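Local structure of extracellular solute-binding protein family 1 (Arthrobacter chlorophenolicus, 4R2F) at residues D44-T49 with I75-F80; Q103-E108 with E138-S143; A177-A182 with L242-N247. The protein binds the disaccharide laminaribiose and probably presents it to a membrane transporter for uptake, as sugar-binding proteins of this type do. One frame throughout, in Å; residues are numbered along the deposited sequence. Where two conformers were deposited one is given.

The three contacts follow one another along the chain, each closing before the next opens. Contacts 1 and 2 have centres 21 Å apart and touch through packing of F80 CE2 on Q103 OE1 at 3.7 Å. They also share a mixed sheet: contact 1 joins the loops after strands 40-44 and 70-74, and contact 2 sets helix 103-109 beside the segment containing strand 141-142. Contact 3 pairs helices 176-188 and 232-246, its centre 31 Å from that of contact 1, and lies across the chain's centre from contact 2. Only contact 1 holds residues of the sugar pocket, W47 and W77; contact 3 is peripheral helix packing.

Contact 1 (D44-T49 with I75-F80); sequences DMPWAT and IQWNNF. With BGC (beta-D-glucopyranose), chain B; BGC (beta-D-glucopyranose), chain C.
The indole of W77 is pressed between M45 and P46 on one face and a bound glucose on the other. M45 CE lies over the six-membered ring, 3.9 Å from its centroid, brought there by a chain that bends at both chi2 and chi3 (-47° and -70°). P46 CD makes a second CH-pi contact over the five-membered ring, while C5 of the chain B glucose covers the opposite face. W77 NE1 also donates to P46 O at 2.9 Å, approaching from well above the carbonyl plane rather than along a lone pair. At its far rim W77 turns its edge to the face of W47, an edge-to-face pair with planes at 87° and W47 CH2 3.6 Å from W77 CH2. O2 of the chain C glucose reaches the edge of W47, so both tryptophans line the sugar pocket. Replacing W77 with an alanine would remove the indole, and is likely to leave P46 O without its donor, the face of W47 without its edge partner and the sugar without its apolar platform. Toward the strands, I75 N bonds D44 O at 2.9 Å. The buried I75 O has no polar partner and is met by P46 CD at 3.2 Å. The solvent side is looser: the exposed side chain of Q76 comes near with NE2 alone, 4.0 Å from P46 CG. Behind the pocket, D44 is hydrogen-bonded to Y72 and Y52, and W47 NE1 to T98. The two loops leave parallel strands 40-44 and 70-74 and lead into helices 50-61 and 80-89, where P46 touches N53 and M45 touches F84.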
loop_
_atom_site.group_PDB
_atom_site.type_symbol
_atom_site.label_atom_id
_atom_site.label_comp_id
_atom_site.label_asym_id
_atom_site.label_seq_id
_atom_site.Cartn_x
_atom_site.Cartn_y
_atom_site.Cartn_z
ATOM N N ASP A 44 -2.354 13.555 -7.604
ATOM C CA ASP A 44 -2.586 12.832 -6.358
ATOM C C ASP A 44 -3.509 11.634 -6.626
ATOM O O ASP A 44 -4.277 11.645 -7.586
ATOM C CB ASP A 44 -3.259 13.773 -5.353
ATOM C CG ASP A 44 -3.138 13.292 -3.885
ATOM O OD1 ASP A 44 -2.199 12.526 -3.566
ATOM O OD2 ASP A 44 -3.951 13.735 -3.043
ATOM N N MET A 45 -3.450 10.616 -5.774
ATOM C CA MET A 45 -4.219 9.397 -5.985
ATOM C C MET A 45 -5.478 9.465 -5.093
ATOM O O MET A 45 -5.556 10.291 -4.171
ATOM C CB MET A 45 -3.378 8.163 -5.617
ATOM C CG MET A 45 -2.010 8.044 -6.306
ATOM S SD MET A 45 -1.976 8.308 -8.086
ATOM C CE MET A 45 -2.819 6.844 -8.602
ATOM N N PRO A 46 -6.428 8.553 -5.307
ATOM C CA PRO A 46 -7.521 8.440 -4.368
ATOM C C PRO A 46 -7.036 7.566 -3.227
ATOM O O PRO A 46 -7.184 6.342 -3.256
ATOM C CB PRO A 46 -8.646 7.771 -5.197
ATOM C CG PRO A 46 -8.142 7.752 -6.613
ATOM C CD PRO A 46 -6.652 7.673 -6.461
ATOM N N TRP A 47 -6.373 8.196 -2.274
ATOM C CA TRP A 47 -5.789 7.517 -1.129
ATOM C C TRP A 47 -6.760 6.898 -0.125
ATOM O O TRP A 47 -6.472 5.878 0.474
ATOM C CB TRP A 47 -4.731 8.388 -0.462
ATOM C CG TRP A 47 -3.502 8.495 -1.306
ATOM C CD1 TRP A 47 -3.099 9.568 -2.034
ATOM C CD2 TRP A 47 -2.536 7.471 -1.538
ATOM N NE1 TRP A 47 -1.940 9.280 -2.695
ATOM C CE2 TRP A 47 -1.570 7.998 -2.401
ATOM C CE3 TRP A 47 -2.392 6.161 -1.088
ATOM C CZ2 TRP A 47 -0.478 7.263 -2.825
ATOM C CZ3 TRP A 47 -1.307 5.437 -1.508
ATOM C CH2 TRP A 47 -0.365 5.986 -2.367
ATOM N N ALA A 48 -7.878 7.560 0.118
ATOM C CA ALA A 48 -8.842 7.041 1.067
ATOM C C ALA A 48 -10.273 7.226 0.565
ATOM O O ALA A 48 -10.633 6.707 -0.472
ATOM C CB ALA A 48 -8.620 7.663 2.436
ATOM N N THR A 49 -11.084 7.950 1.317
ATOM C CA THR A 49 -12.411 8.345 0.889
ATOM C C THR A 49 -12.361 9.551 -0.032
ATOM O O THR A 49 -11.371 10.263 -0.090
ATOM C CB THR A 49 -13.321 8.688 2.076
ATOM O OG1 THR A 49 -12.843 9.875 2.709
ATOM C CG2 THR A 49 -13.349 7.557 3.067
ATOM N N ILE A 75 -5.504 11.217 -10.156
ATOM C CA ILE A 75 -5.216 10.130 -11.082
ATOM C C ILE A 75 -5.846 8.885 -10.478
ATOM O O ILE A 75 -5.634 8.602 -9.313
ATOM C CB ILE A 75 -3.687 9.930 -11.221
ATOM C CG1 ILE A 75 -3.026 11.211 -11.702
ATOM C CG2 ILE A 75 -3.389 8.764 -12.159
ATOM C CD1 ILE A 75 -3.483 11.677 -13.081
ATOM N N GLN A 76 -6.635 8.145 -11.254
ATOM C CA GLN A 76 -7.287 6.929 -10.747
ATOM C C GLN A 76 -6.281 5.782 -10.573
ATOM O O GLN A 76 -5.257 5.745 -11.231
ATOM C CB GLN A 76 -8.422 6.492 -11.679
ATOM C CG GLN A 76 -9.561 7.512 -11.824
ATOM C CD GLN A 76 -10.212 7.891 -10.490
ATOM O OE1 GLN A 76 -10.404 9.068 -10.192
ATOM N NE2 GLN A 76 -10.542 6.901 -9.689
ATOM N N TRP A 77 -6.574 4.854 -9.665
ATOM C CA TRP A 77 -5.689 3.736 -9.459
ATOM C C TRP A 77 -5.604 2.792 -10.665
ATOM O O TRP A 77 -4.530 2.243 -10.931
ATOM C CB TRP A 77 -6.095 2.948 -8.224
ATOM C CG TRP A 77 -5.625 3.566 -6.970
ATOM C CD1 TRP A 77 -6.392 4.088 -5.971
ATOM C CD2 TRP A 77 -4.268 3.741 -6.571
ATOM N NE1 TRP A 77 -5.590 4.580 -4.964
ATOM C CE2 TRP A 77 -4.282 4.374 -5.309
ATOM C CE3 TRP A 77 -3.037 3.411 -7.147
ATOM C CZ2 TRP A 77 -3.113 4.693 -4.633
ATOM C CZ3 TRP A 77 -1.879 3.724 -6.474
ATOM C CH2 TRP A 77 -1.918 4.368 -5.240
ATOM N N ASN A 78 -6.701 2.576 -11.388
ATOM C CA ASN A 78 -6.657 1.569 -12.461
ATOM C C ASN A 78 -5.673 2.005 -13.538
ATOM O O ASN A 78 -5.752 3.136 -14.052
ATOM C CB ASN A 78 -8.024 1.312 -13.077
ATOM C CG ASN A 78 -8.056 0.010 -13.880
ATOM O OD1 ASN A 78 -7.753 -1.077 -13.366
ATOM N ND2 ASN A 78 -8.410 0.114 -15.138
ATOM N N ASN A 79 -4.714 1.134 -13.832
ATOM C CA ASN A 79 -3.750 1.401 -14.888
ATOM C C ASN A 79 -2.835 2.607 -14.584
ATOM O O ASN A 79 -2.262 3.213 -15.504
ATOM C CB ASN A 79 -4.495 1.631 -16.232
ATOM C CG ASN A 79 -3.741 1.069 -17.434
ATOM O OD1 ASN A 79 -2.921 0.168 -17.302
ATOM N ND2 ASN A 79 -4.020 1.602 -18.606
ATOM N N PHE A 80 -2.665 2.940 -13.305
ATOM C CA PHE A 80 -1.895 4.139 -12.915
ATOM C C PHE A 80 -0.452 4.101 -13.443
ATOM O O PHE A 80 0.115 5.129 -13.798
ATOM C CB PHE A 80 -1.881 4.313 -11.390
ATOM C CG PHE A 80 -0.889 3.433 -10.690
ATOM C CD1 PHE A 80 -1.215 2.128 -10.351
ATOM C CD2 PHE A 80 0.383 3.904 -10.366
ATOM C CE1 PHE A 80 -0.292 1.306 -9.727
ATOM C CE2 PHE A 80 1.313 3.070 -9.736
ATOM C CZ PHE A 80 0.976 1.781 -9.416
HETATM C C2 BGC B . -4.212 1.770 -1.016
HETATM C C3 BGC B . -3.410 1.568 -2.311
HETATM C C4 BGC B . -4.224 0.693 -3.274
HETATM C C5 BGC B . -5.645 1.283 -3.467
HETATM C C6 BGC B . -6.497 0.503 -4.476
HETATM C C1 BGC B . -5.628 2.278 -1.345
HETATM O O1 BGC B . -6.419 2.387 -0.163
HETATM O O2 BGC B . -3.512 2.687 -0.157
HETATM O O3 BGC B . -2.110 1.024 -1.958
HETATM O O4 BGC B . -3.627 0.562 -4.570
HETATM O O5 BGC B . -6.263 1.312 -2.209
HETATM O O6 BGC B . -6.549 -0.875 -4.103
HETATM C C2 BGC C . 0.233 1.421 -2.070
HETATM C C3 BGC C . 1.294 1.911 -3.056
HETATM C C4 BGC C . 1.358 0.976 -4.255
HETATM C C5 BGC C . -0.022 0.835 -4.882
HETATM C C6 BGC C . -0.034 -0.196 -6.019
HETATM C C1 BGC C . -1.079 1.420 -2.834
HETATM O O2 BGC C . 0.160 2.270 -0.931
HETATM O O3 BGC C . 2.571 1.980 -2.421
HETATM O O4 BGC C . 2.218 1.524 -5.246
HETATM O O5 BGC C . -0.982 0.452 -3.891
HETATM O O6 BGC C . 0.282 -1.528 -5.557
#

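Contact 2 (Q103-E108 with E138-S143); sequences QAFQFE and EPFKTS
F105 reaches from helix 103-109 to meet the rim of F140, its CZ 3.9 Å from F140 CD1. The rings do not stack: their centroids are 6.0 Å apart and their planes only 20° from parallel, with neither ring over the face of the other. The geometry is therefore a side-by-side apolar meeting of rims. The same end of F105 faces the backbone of the 3-10 segment, where P139 O sits in the ring plane at the edge, 3.6 Å from CZ. This edge-on approach sets the slightly positive ring hydrogens toward the carbonyl oxygen. T142 adds a distant methyl, CG2, 4.5 Å from F105 CE1 and oblique to the ring. One turn further along the helix, E108 points toward the second segment; CG stands opposite the backbone N (chi1 -169°), and a bend at chi2 turns the carboxylate aside. Its OE2 stays 3.9 Å from T142 OG1, too far for a direct bond. Each of those oxygens has other partners: OE2 takes a salt bridge from K144 and a hydrogen bond with Y115, while T142 OG1 bonds the backbone of G145 and K144. V147 of strand 145-161 is touched by F105, E108 and T142 and packs within the group. The side chain of F140 is about 9 Å from a bound glucose, so the contact is near the pocket without lining it. Its chemistry thus divides in two: the rings supply apolar contact, whereas K144, bound by E108 and paired through its backbone N with T142, probably links the polar ends indirectly.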
loop_
_atom_site.group_PDB
_atom_site.type_symbol
_atom_site.label_atom_id
_atom_site.label_comp_id
_atom_site.label_asym_id
_atom_site.label_seq_id
_atom_site.Cartn_x
_atom_site.Cartn_y
_atom_site.Cartn_z
ATOM N N GLN A 103 7.466 4.065 -7.784
ATOM C CA GLN A 103 7.417 4.842 -9.011
ATOM C C GLN A 103 8.585 5.857 -9.184
ATOM O O GLN A 103 9.167 5.992 -10.253
ATOM C CB GLN A 103 6.049 5.540 -8.958
ATOM C CG GLN A 103 5.725 6.587 -9.964
ATOM C CD GLN A 103 4.247 6.956 -9.869
ATOM O OE1 GLN A 103 3.388 6.078 -9.795
ATOM N NE2 GLN A 103 3.957 8.239 -9.881
ATOM N N ALA A 104 8.933 6.555 -8.116
ATOM C CA ALA A 104 10.022 7.515 -8.166
ATOM C C ALA A 104 11.355 6.863 -8.625
ATOM O O ALA A 104 12.165 7.511 -9.279
ATOM C CB ALA A 104 10.183 8.157 -6.810
ATOM N N PHE A 105 11.592 5.596 -8.284
ATOM C CA PHE A 105 12.826 4.937 -8.712
ATOM C C PHE A 105 12.853 4.652 -10.233
ATOM O O PHE A 105 13.903 4.719 -10.837
ATOM C CB PHE A 105 13.097 3.652 -7.924
ATOM C CG PHE A 105 13.381 3.888 -6.464
ATOM C CD1 PHE A 105 14.661 4.178 -6.037
ATOM C CD2 PHE A 105 12.349 3.870 -5.520
ATOM C CE1 PHE A 105 14.909 4.415 -4.697
ATOM C CE2 PHE A 105 12.594 4.089 -4.184
ATOM C CZ PHE A 105 13.874 4.365 -3.771
ATOM N N GLN A 106 11.702 4.319 -10.816
ATOM C CA GLN A 106 11.589 4.098 -12.244
ATOM C C GLN A 106 11.875 5.396 -12.946
ATOM O O GLN A 106 12.657 5.438 -13.893
ATOM C CB GLN A 106 10.196 3.621 -12.641
ATOM C CG GLN A 106 10.086 3.208 -14.097
ATOM C CD GLN A 106 11.208 2.260 -14.519
ATOM O OE1 GLN A 106 11.857 2.457 -15.550
ATOM N NE2 GLN A 106 11.443 1.229 -13.717
ATOM N N PHE A 107 11.257 6.483 -12.494
ATOM C CA PHE A 107 11.428 7.753 -13.215
ATOM C C PHE A 107 12.808 8.336 -12.997
ATOM O O PHE A 107 13.341 9.069 -13.839
ATOM C CB PHE A 107 10.288 8.749 -12.899
ATOM C CG PHE A 107 8.954 8.280 -13.387
ATOM C CD1 PHE A 107 8.786 7.929 -14.727
ATOM C CD2 PHE A 107 7.867 8.148 -12.524
ATOM C CE1 PHE A 107 7.574 7.460 -15.194
ATOM C CE2 PHE A 107 6.657 7.669 -12.989
ATOM C CZ PHE A 107 6.507 7.328 -14.324
ATOM N N GLU A 108 13.438 7.980 -11.895
ATOM C CA GLU A 108 14.819 8.403 -11.706
ATOM C C GLU A 108 15.745 7.715 -12.696
ATOM O O GLU A 108 16.632 8.339 -13.272
ATOM C CB GLU A 108 15.280 8.097 -10.302
ATOM C CG GLU A 108 16.608 8.744 -9.974
ATOM C CD GLU A 108 17.722 7.751 -9.782
ATOM O OE1 GLU A 108 17.457 6.537 -9.801
ATOM O OE2 GLU A 108 18.858 8.200 -9.555
ATOM N N GLU A 138 15.845 7.578 4.643
ATOM C CA GLU A 138 17.040 6.918 4.108
ATOM C C GLU A 138 16.809 5.946 2.939
ATOM O O GLU A 138 17.658 5.864 2.034
ATOM C CB GLU A 138 17.767 6.179 5.252
ATOM C CG GLU A 138 18.351 7.129 6.303
ATOM C CD GLU A 138 17.483 7.379 7.547
ATOM O OE1 GLU A 138 16.214 7.300 7.523
ATOM O OE2 GLU A 138 18.121 7.692 8.577
ATOM N N PRO A 139 15.681 5.203 2.932
ATOM C CA PRO A 139 15.431 4.368 1.755
ATOM C C PRO A 139 15.483 5.104 0.412
ATOM O O PRO A 139 15.621 4.456 -0.616
ATOM C CB PRO A 139 14.009 3.857 1.998
ATOM C CG PRO A 139 13.905 3.783 3.488
ATOM C CD PRO A 139 14.608 5.041 3.939
ATOM N N PHE A 140 15.329 6.423 0.422
ATOM C CA PHE A 140 15.217 7.211 -0.795
ATOM C C PHE A 140 16.518 7.858 -1.222
ATOM O O PHE A 140 16.576 8.535 -2.258
ATOM C CB PHE A 140 14.110 8.240 -0.608
ATOM C CG PHE A 140 12.789 7.598 -0.396
ATOM C CD1 PHE A 140 12.124 7.033 -1.470
ATOM C CD2 PHE A 140 12.261 7.459 0.862
ATOM C CE1 PHE A 140 10.929 6.380 -1.305
ATOM C CE2 PHE A 140 11.060 6.812 1.043
ATOM C CZ PHE A 140 10.393 6.266 -0.045
ATOM N N LYS A 141 17.575 7.618 -0.448
ATOM C CA LYS A 141 18.860 8.216 -0.739
ATOM C C LYS A 141 19.586 7.344 -1.749
ATOM O O LYS A 141 19.706 6.141 -1.541
ATOM C CB LYS A 141 19.678 8.323 0.538
ATOM C CG LYS A 141 20.963 9.124 0.385
ATOM C CD LYS A 141 21.865 8.900 1.592
ATOM C CE LYS A 141 23.155 9.702 1.516
ATOM N NZ LYS A 141 24.134 9.219 2.532
ATOM N N THR A 142 20.052 7.957 -2.838
ATOM C CA THR A 142 20.908 7.288 -3.813
ATOM C C THR A 142 22.194 8.082 -3.980
ATOM O O THR A 142 22.299 9.199 -3.506
ATOM C CB THR A 142 20.233 7.169 -5.213
ATOM O OG1 THR A 142 20.208 8.445 -5.864
ATOM C CG2 THR A 142 18.811 6.601 -5.113
ATOM N N SER A 143 23.138 7.508 -4.715
ATOM C CA SER A 143 24.377 8.185 -5.113
ATOM C C SER A 143 24.145 9.603 -5.661
ATOM O O SER A 143 24.934 10.497 -5.404
ATOM C CB SER A 143 25.113 7.362 -6.198
ATOM O OG SER A 143 25.207 5.984 -5.872
#

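Contact 3 (A177-A182 with L242-N247); sequences ASLLEA and LELVSN
Apolar contact comes first: L180 CD1 meets L244 CD2 at 3.8 Å, the two leucine side chains meeting at a slant. L180 has CG trans to its own backbone N (chi1 -177°), which carries its branched end across to the other helix. L179 CD2 adds a looser touch on L244 CD1 at 4.4 Å, so L244 presents one methyl to each leucine. A second group sets polar ends against the apolar surface. L180 CD2 lies 3.5 Å from E243 OE1, at the end of an extended glutamate chain that crosses L180 at about a right angle. L180 CD1 is also 4.2 Å from N247 ND2; these approaches are van der Waals packing. Neither segment donates a hydrogen bond to the other; within 242-247 three donors converge on E243 O, near the C-terminal end of helix 232-246. N247 ND2 donates to it at 2.8 Å with a nearly straight N-H...O angle of 167°, the acceptor lying in the amide plane. N247 N and S246 OG bond the same oxygen, and the ND2 bond probably fixes the amide's rotation beside L180. The backbone of L244 is further bonded to I250 in the chain that follows. The axes of the short helical segments are 10.9 Å apart and 8° from parallel. Such near-parallel alignment, with L179, L180 and L244 meeting between the helices and E243 and N247 packed against L180, is helix-on-helix packing; here it joins helices 176-188 and 232-246 at the periphery of a solute-binding protein fold, well away from the bound sugar.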
loop_
_atom_site.group_PDB
_atom_site.type_symbol
_atom_site.label_atom_id
_atom_site.label_comp_id
_atom_site.label_asym_id
_atom_site.label_seq_id
_atom_site.Cartn_x
_atom_site.Cartn_y
_atom_site.Cartn_z
ATOM N N ALA A 177 -3.585 -22.391 9.852
ATOM C CA ALA A 177 -4.459 -23.517 10.134
ATOM C C ALA A 177 -5.717 -23.031 10.835
ATOM O O ALA A 177 -6.808 -23.453 10.494
ATOM C CB ALA A 177 -3.735 -24.566 10.981
ATOM N N SER A 178 -5.581 -22.131 11.803
ATOM C CA SER A 178 -6.758 -21.603 12.462
ATOM C C SER A 178 -7.566 -20.657 11.521
ATOM O O SER A 178 -8.783 -20.614 11.607
ATOM C CB SER A 178 -6.407 -20.978 13.823
ATOM O OG SER A 178 -5.556 -19.843 13.720
ATOM N N LEU A 179 -6.907 -19.946 10.602
ATOM C CA LEU A 179 -7.634 -19.117 9.615
ATOM C C LEU A 179 -8.569 -19.975 8.758
ATOM O O LEU A 179 -9.750 -19.644 8.562
ATOM C CB LEU A 179 -6.652 -18.314 8.734
ATOM C CG LEU A 179 -7.154 -17.593 7.479
ATOM C CD1 LEU A 179 -8.317 -16.690 7.803
ATOM C CD2 LEU A 179 -6.019 -16.799 6.822
ATOM N N LEU A 180 -8.038 -21.084 8.259
ATOM C CA LEU A 180 -8.824 -22.031 7.449
ATOM C C LEU A 180 -10.012 -22.616 8.209
ATOM O O LEU A 180 -11.120 -22.632 7.688
ATOM C CB LEU A 180 -7.938 -23.158 6.929
ATOM C CG LEU A 180 -8.602 -24.184 6.007
ATOM C CD1 LEU A 180 -9.120 -23.548 4.727
ATOM C CD2 LEU A 180 -7.628 -25.306 5.700
ATOM N N GLU A 181 -9.794 -23.102 9.427
ATOM C CA GLU A 181 -10.914 -23.629 10.245
ATOM C C GLU A 181 -11.983 -22.586 10.492
ATOM O O GLU A 181 -13.154 -22.825 10.255
ATOM C CB GLU A 181 -10.434 -24.193 11.602
ATOM C CG GLU A 181 -9.682 -25.510 11.491
ATOM C CD GLU A 181 -10.452 -26.543 10.690
ATOM O OE1 GLU A 181 -11.588 -26.855 11.100
ATOM O OE2 GLU A 181 -9.938 -27.025 9.649
ATOM N N ALA A 182 -11.584 -21.418 10.970
ATOM C CA ALA A 182 -12.555 -20.391 11.275
ATOM C C ALA A 182 -13.269 -19.948 9.995
ATOM O O ALA A 182 -14.491 -19.744 9.995
ATOM C CB ALA A 182 -11.879 -19.216 11.933
ATOM N N LEU A 242 -4.825 -20.976 -2.652
ATOM C CA LEU A 242 -5.662 -21.862 -3.479
ATOM C C LEU A 242 -6.623 -22.714 -2.664
ATOM O O LEU A 242 -7.757 -22.940 -3.085
ATOM C CB LEU A 242 -4.794 -22.761 -4.336
ATOM C CG LEU A 242 -4.030 -22.043 -5.435
ATOM C CD1 LEU A 242 -2.966 -22.980 -6.029
ATOM C CD2 LEU A 242 -4.991 -21.552 -6.507
ATOM N N GLU A 243 -6.192 -23.145 -1.482
ATOM C CA GLU A 243 -7.041 -23.881 -0.593
ATOM C C GLU A 243 -8.136 -22.980 -0.015
ATOM O O GLU A 243 -9.260 -23.414 0.146
ATOM C CB GLU A 243 -6.211 -24.475 0.531
ATOM C CG GLU A 243 -6.843 -25.670 1.206
ATOM C CD GLU A 243 -5.967 -26.216 2.318
ATOM O OE1 GLU A 243 -6.411 -27.141 3.025
ATOM O OE2 GLU A 243 -4.834 -25.715 2.500
ATOM N N LEU A 244 -7.809 -21.743 0.343
ATOM C CA LEU A 244 -8.853 -20.804 0.751
ATOM C C LEU A 244 -9.887 -20.579 -0.374
ATOM O O LEU A 244 -11.101 -20.524 -0.108
ATOM C CB LEU A 244 -8.265 -19.479 1.178
ATOM C CG LEU A 244 -7.389 -19.466 2.417
ATOM C CD1 LEU A 244 -6.996 -18.032 2.696
ATOM C CD2 LEU A 244 -8.096 -20.077 3.607
ATOM N N VAL A 245 -9.406 -20.502 -1.622
ATOM C CA VAL A 245 -10.277 -20.358 -2.799
ATOM C C VAL A 245 -11.168 -21.582 -3.030
ATOM O O VAL A 245 -12.384 -21.435 -3.238
ATOM C CB VAL A 245 -9.493 -20.025 -4.090
ATOM C CG1 VAL A 245 -10.410 -20.046 -5.317
ATOM C CG2 VAL A 245 -8.827 -18.646 -3.987
ATOM N N SER A 246 -10.595 -22.778 -2.960
ATOM C CA SER A 246 -11.377 -24.019 -3.203
ATOM C C SER A 246 -12.400 -24.300 -2.104
ATOM O O SER A 246 -13.417 -24.894 -2.357
ATOM C CB SER A 246 -10.456 -25.239 -3.377
ATOM O OG SER A 246 -9.703 -25.472 -2.208
ATOM N N ASN A 247 -12.104 -23.877 -0.882
ATOM C CA ASN A 247 -13.005 -24.058 0.255
ATOM C C ASN A 247 -14.064 -22.941 0.402
ATOM O O ASN A 247 -14.893 -22.998 1.307
ATOM C CB ASN A 247 -12.171 -24.173 1.559
ATOM C CG ASN A 247 -11.553 -25.556 1.746
ATOM O OD1 ASN A 247 -12.189 -26.443 2.281
ATOM N ND2 ASN A 247 -10.308 -25.738 1.321
#